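PDB 1VPY: PROTEIN (hypothetical protein EF0366), which is of unknown function, a DUF72 family member from Enterococcus faecalis folded as a TIM alpha/beta barrel. Local coordinates for residues Tyr227-Gln232 against Ala264-Gln269. Sequence-based numbering, arbitrary orientation.
With ZN (zinc ion), chain B.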
ATOM      1  N   TYR A 227     -11.586  14.424   0.866  1.00 32.33           N
ATOM      2  CA  TYR A 227     -11.976  14.072   2.221  1.00 32.44           C
ATOM      3  C   TYR A 227     -10.901  14.429   3.233  1.00 32.68           C
ATOM      4  O   TYR A 227      -9.782  13.939   3.151  1.00 32.82           O
ATOM      5  CB  TYR A 227     -12.341  12.591   2.356  1.00 32.08           C
ATOM      6  CG  TYR A 227     -13.144  12.331   3.613  1.00 31.22           C
ATOM      7  CD1 TYR A 227     -14.494  12.672   3.677  1.00 30.94           C
ATOM      8  CD2 TYR A 227     -12.553  11.777   4.748  1.00 30.30           C
ATOM      9  CE1 TYR A 227     -15.235  12.452   4.831  1.00 30.83           C
ATOM     10  CE2 TYR A 227     -13.285  11.550   5.910  1.00 29.50           C
ATOM     11  CZ  TYR A 227     -14.624  11.895   5.942  1.00 30.92           C
ATOM     12  OH  TYR A 227     -15.367  11.687   7.077  1.00 30.87           O
ATOM     13  N   HIS A 228     -11.260  15.288   4.181  1.00 33.01           N
ATOM     14  CA  HIS A 228     -10.388  15.667   5.288  1.00 33.55           C
ATOM     15  C   HIS A 228     -10.916  14.981   6.547  1.00 33.73           C
ATOM     16  O   HIS A 228     -11.993  15.314   7.032  1.00 33.92           O
ATOM     17  CB  HIS A 228     -10.370  17.199   5.444  1.00 33.64           C
ATOM     18  CG  HIS A 228      -9.548  17.702   6.596  1.00 34.05           C
ATOM     19  ND1 HIS A 228      -8.315  18.298   6.427  1.00 34.40           N
ATOM     20  CD2 HIS A 228      -9.798  17.733   7.928  1.00 33.80           C
ATOM     21  CE1 HIS A 228      -7.834  18.655   7.606  1.00 34.54           C
ATOM     22  NE2 HIS A 228      -8.714  18.324   8.534  1.00 34.17           N
ATOM     23  N   TYR A 229     -10.163  14.007   7.053  1.00 34.17           N
ATOM     24  CA  TYR A 229     -10.517  13.295   8.280  1.00 34.36           C
ATOM     25  C   TYR A 229     -10.570  14.235   9.468  1.00 34.53           C
ATOM     26  O   TYR A 229      -9.726  15.123   9.605  1.00 34.69           O
ATOM     27  CB  TYR A 229      -9.494  12.204   8.580  1.00 34.45           C
ATOM     28  CG  TYR A 229      -9.589  10.960   7.728  1.00 34.06           C
ATOM     29  CD1 TYR A 229     -10.629  10.060   7.895  1.00 33.68           C
ATOM     30  CD2 TYR A 229      -8.606  10.664   6.782  1.00 34.72           C
ATOM     31  CE1 TYR A 229     -10.709   8.907   7.128  1.00 34.47           C
ATOM     32  CE2 TYR A 229      -8.676   9.509   6.005  1.00 34.43           C
ATOM     33  CZ  TYR A 229      -9.730   8.633   6.187  1.00 34.40           C
ATOM     34  OH  TYR A 229      -9.810   7.477   5.435  1.00 34.71           O
ATOM     35  N   ASN A 230     -11.562  14.033  10.328  1.00 34.94           N
ATOM     36  CA  ASN A 230     -11.751  14.895  11.495  1.00 35.19           C
ATOM     37  C   ASN A 230     -11.071  14.313  12.723  1.00 35.21           C
ATOM     38  O   ASN A 230     -10.489  13.231  12.657  1.00 35.40           O
ATOM     39  CB  ASN A 230     -13.242  15.173  11.765  1.00 35.14           C
ATOM     40  CG  ASN A 230     -14.047  13.907  12.052  1.00 35.25           C
ATOM     41  OD1 ASN A 230     -13.559  12.961  12.671  1.00 35.59           O
ATOM     42  ND2 ASN A 230     -15.296  13.897  11.606  1.00 34.73           N
ATOM     43  N   THR A 231     -11.163  15.031  13.838  1.00 35.26           N
ATOM     44  CA  THR A 231     -10.496  14.649  15.077  1.00 35.18           C
ATOM     45  C   THR A 231     -10.976  13.282  15.585  1.00 35.14           C
ATOM     46  O   THR A 231     -10.160  12.454  16.000  1.00 34.95           O
ATOM     47  CB  THR A 231     -10.655  15.755  16.147  1.00 35.13           C
ATOM     48  OG1 THR A 231     -10.345  17.019  15.554  1.00 35.00           O
ATOM     49  CG2 THR A 231      -9.709  15.533  17.326  1.00 35.50           C
ATOM     50  N   GLN A 232     -12.285  13.042  15.521  1.00 35.08           N
ATOM     51  CA  GLN A 232     -12.853  11.759  15.936  1.00 34.98           C
ATOM     52  C   GLN A 232     -12.420  10.603  15.035  1.00 35.05           C
ATOM     53  O   GLN A 232     -12.135   9.506  15.520  1.00 35.36           O
ATOM     54  CB  GLN A 232     -14.381  11.827  16.032  1.00 35.11           C
ATOM     55  CG  GLN A 232     -15.032  10.582  16.644  1.00 35.01           C
ATOM     56  CD  GLN A 232     -14.637  10.355  18.096  1.00 35.66           C
ATOM     57  OE1 GLN A 232     -13.846   9.463  18.411  1.00 35.12           O
ATOM     58  NE2 GLN A 232     -15.185  11.169  18.988  1.00 36.37           N
ATOM     59  N   ALA A 264      -1.463  15.359   4.552  1.00 38.51           N
ATOM     60  CA  ALA A 264      -0.367  15.810   5.413  1.00 38.77           C
ATOM     61  C   ALA A 264      -0.837  16.378   6.751  1.00 39.14           C
ATOM     62  O   ALA A 264      -0.143  16.247   7.754  1.00 39.29           O
ATOM     63  CB  ALA A 264       0.504  16.826   4.687  1.00 38.33           C
ATOM     64  N   GLU A 265      -2.006  17.017   6.762  1.00 39.58           N
ATOM     65  CA  GLU A 265      -2.578  17.547   7.996  1.00 39.97           C
ATOM     66  C   GLU A 265      -3.010  16.372   8.874  1.00 39.85           C
ATOM     67  O   GLU A 265      -2.614  16.282  10.038  1.00 39.91           O
ATOM     68  CB  GLU A 265      -3.758  18.483   7.696  1.00 40.15           C
ATOM     69  CG  GLU A 265      -4.336  19.219   8.911  1.00 41.84           C
ATOM     70  CD  GLU A 265      -3.547  20.473   9.303  1.00 44.21           C
ATOM     71  OE1 GLU A 265      -2.599  20.852   8.573  1.00 45.06           O
ATOM     72  OE2 GLU A 265      -3.890  21.091  10.342  1.00 44.69           O
ATOM     73  N   ASN A 266      -3.789  15.462   8.294  1.00 39.56           N
ATOM     74  CA  ASN A 266      -4.236  14.267   8.994  1.00 39.58           C
ATOM     75  C   ASN A 266      -3.088  13.406   9.544  1.00 39.72           C
ATOM     76  O   ASN A 266      -3.159  12.932  10.682  1.00 39.76           O
ATOM     77  CB  ASN A 266      -5.151  13.423   8.103  1.00 39.44           C
ATOM     78  CG  ASN A 266      -6.486  14.093   7.815  1.00 39.40           C
ATOM     79  OD1 ASN A 266      -7.195  13.687   6.897  1.00 39.03           O
ATOM     80  ND2 ASN A 266      -6.842  15.112   8.599  1.00 39.73           N
ATOM     81  N   ALA A 267      -2.044  13.202   8.739  1.00 39.71           N
ATOM     82  CA  ALA A 267      -0.883  12.428   9.177  1.00 39.89           C
ATOM     83  C   ALA A 267      -0.152  13.113  10.340  1.00 40.17           C
ATOM     84  O   ALA A 267       0.260  12.458  11.291  1.00 39.98           O
ATOM     85  CB  ALA A 267       0.061  12.160   8.016  1.00 39.56           C
ATOM     86  N   LEU A 268      -0.020  14.433  10.268  1.00 40.92           N
ATOM     87  CA  LEU A 268       0.577  15.212  11.356  1.00 41.87           C
ATOM     88  C   LEU A 268      -0.286  15.173  12.616  1.00 42.34           C
ATOM     89  O   LEU A 268       0.239  15.278  13.722  1.00 42.32           O
ATOM     90  CB  LEU A 268       0.853  16.654  10.914  1.00 41.70           C
ATOM     91  CG  LEU A 268       2.197  17.019  10.248  1.00 42.50           C
ATOM     92  CD1 LEU A 268       2.824  15.938   9.305  1.00 42.66           C
ATOM     93  CD2 LEU A 268       2.072  18.368   9.522  1.00 42.40           C
ATOM     94  N   GLN A 269      -1.598  15.002  12.446  1.00 43.08           N
ATOM     95  CA  GLN A 269      -2.513  14.819  13.581  1.00 43.94           C
ATOM     96  C   GLN A 269      -2.273  13.487  14.280  1.00 43.82           C
ATOM     97  O   GLN A 269      -2.065  13.453  15.493  1.00 43.75           O
ATOM     98  CB  GLN A 269      -3.982  14.932  13.151  1.00 43.92           C
ATOM     99  CG  GLN A 269      -4.500  16.364  13.052  1.00 45.20           C
ATOM    100  CD  GLN A 269      -5.818  16.464  12.296  1.00 45.33           C
ATOM    101  OE1 GLN A 269      -5.891  17.072  11.219  1.00 46.78           O
ATOM    102  NE2 GLN A 269      -6.868  15.859  12.856  1.00 46.38           N
TER
HETATM  103 ZN    ZN B 278      -8.450  18.696  10.815  0.50 45.00          ZN
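Asn266, on helix 260-273, meets the backbone of Tyr229 in the loop that leads into helix 231-245. Its CB points at that loop, and CG, anti to the carbonyl carbon (chi1 -68°), comes within 3.6 Å of Tyr229 CB. At the tip the amide splits its work. Asn266 OD1 accepts from Tyr229 N at 3.0 Å, the donor tilted 25° from the carbonyl plane. The same oxygen lies in plane at the edge of the Tyr229 ring, 3.3 Å from Tyr229 CD2, and takes a weak bond from Asn257. Asn266 ND2 gives a weak bond to Tyr229 O (3.1 Å) and another, also weak, to Gln269 OE1. ND2 also lies over one face of the His228 ring, offset toward the rim, with the amide and ring planes 64° apart, while Glu265 CG touches the ring edge at His228 CE1. His228 NE2 binds a zinc ion at 2.3 Å, and its ND1 is hydrogen-bonded to Asp262, so that the ring is held at both nitrogens. Gln269 OE1 stands 3.1 Å from the zinc ion, longer than a coordination bond. One buried amide thus accepts from the N-H of Tyr229 and, more weakly, donates to its C=O, tying the loop after strand 201-205 to the last barrel helix beside a surface metal site.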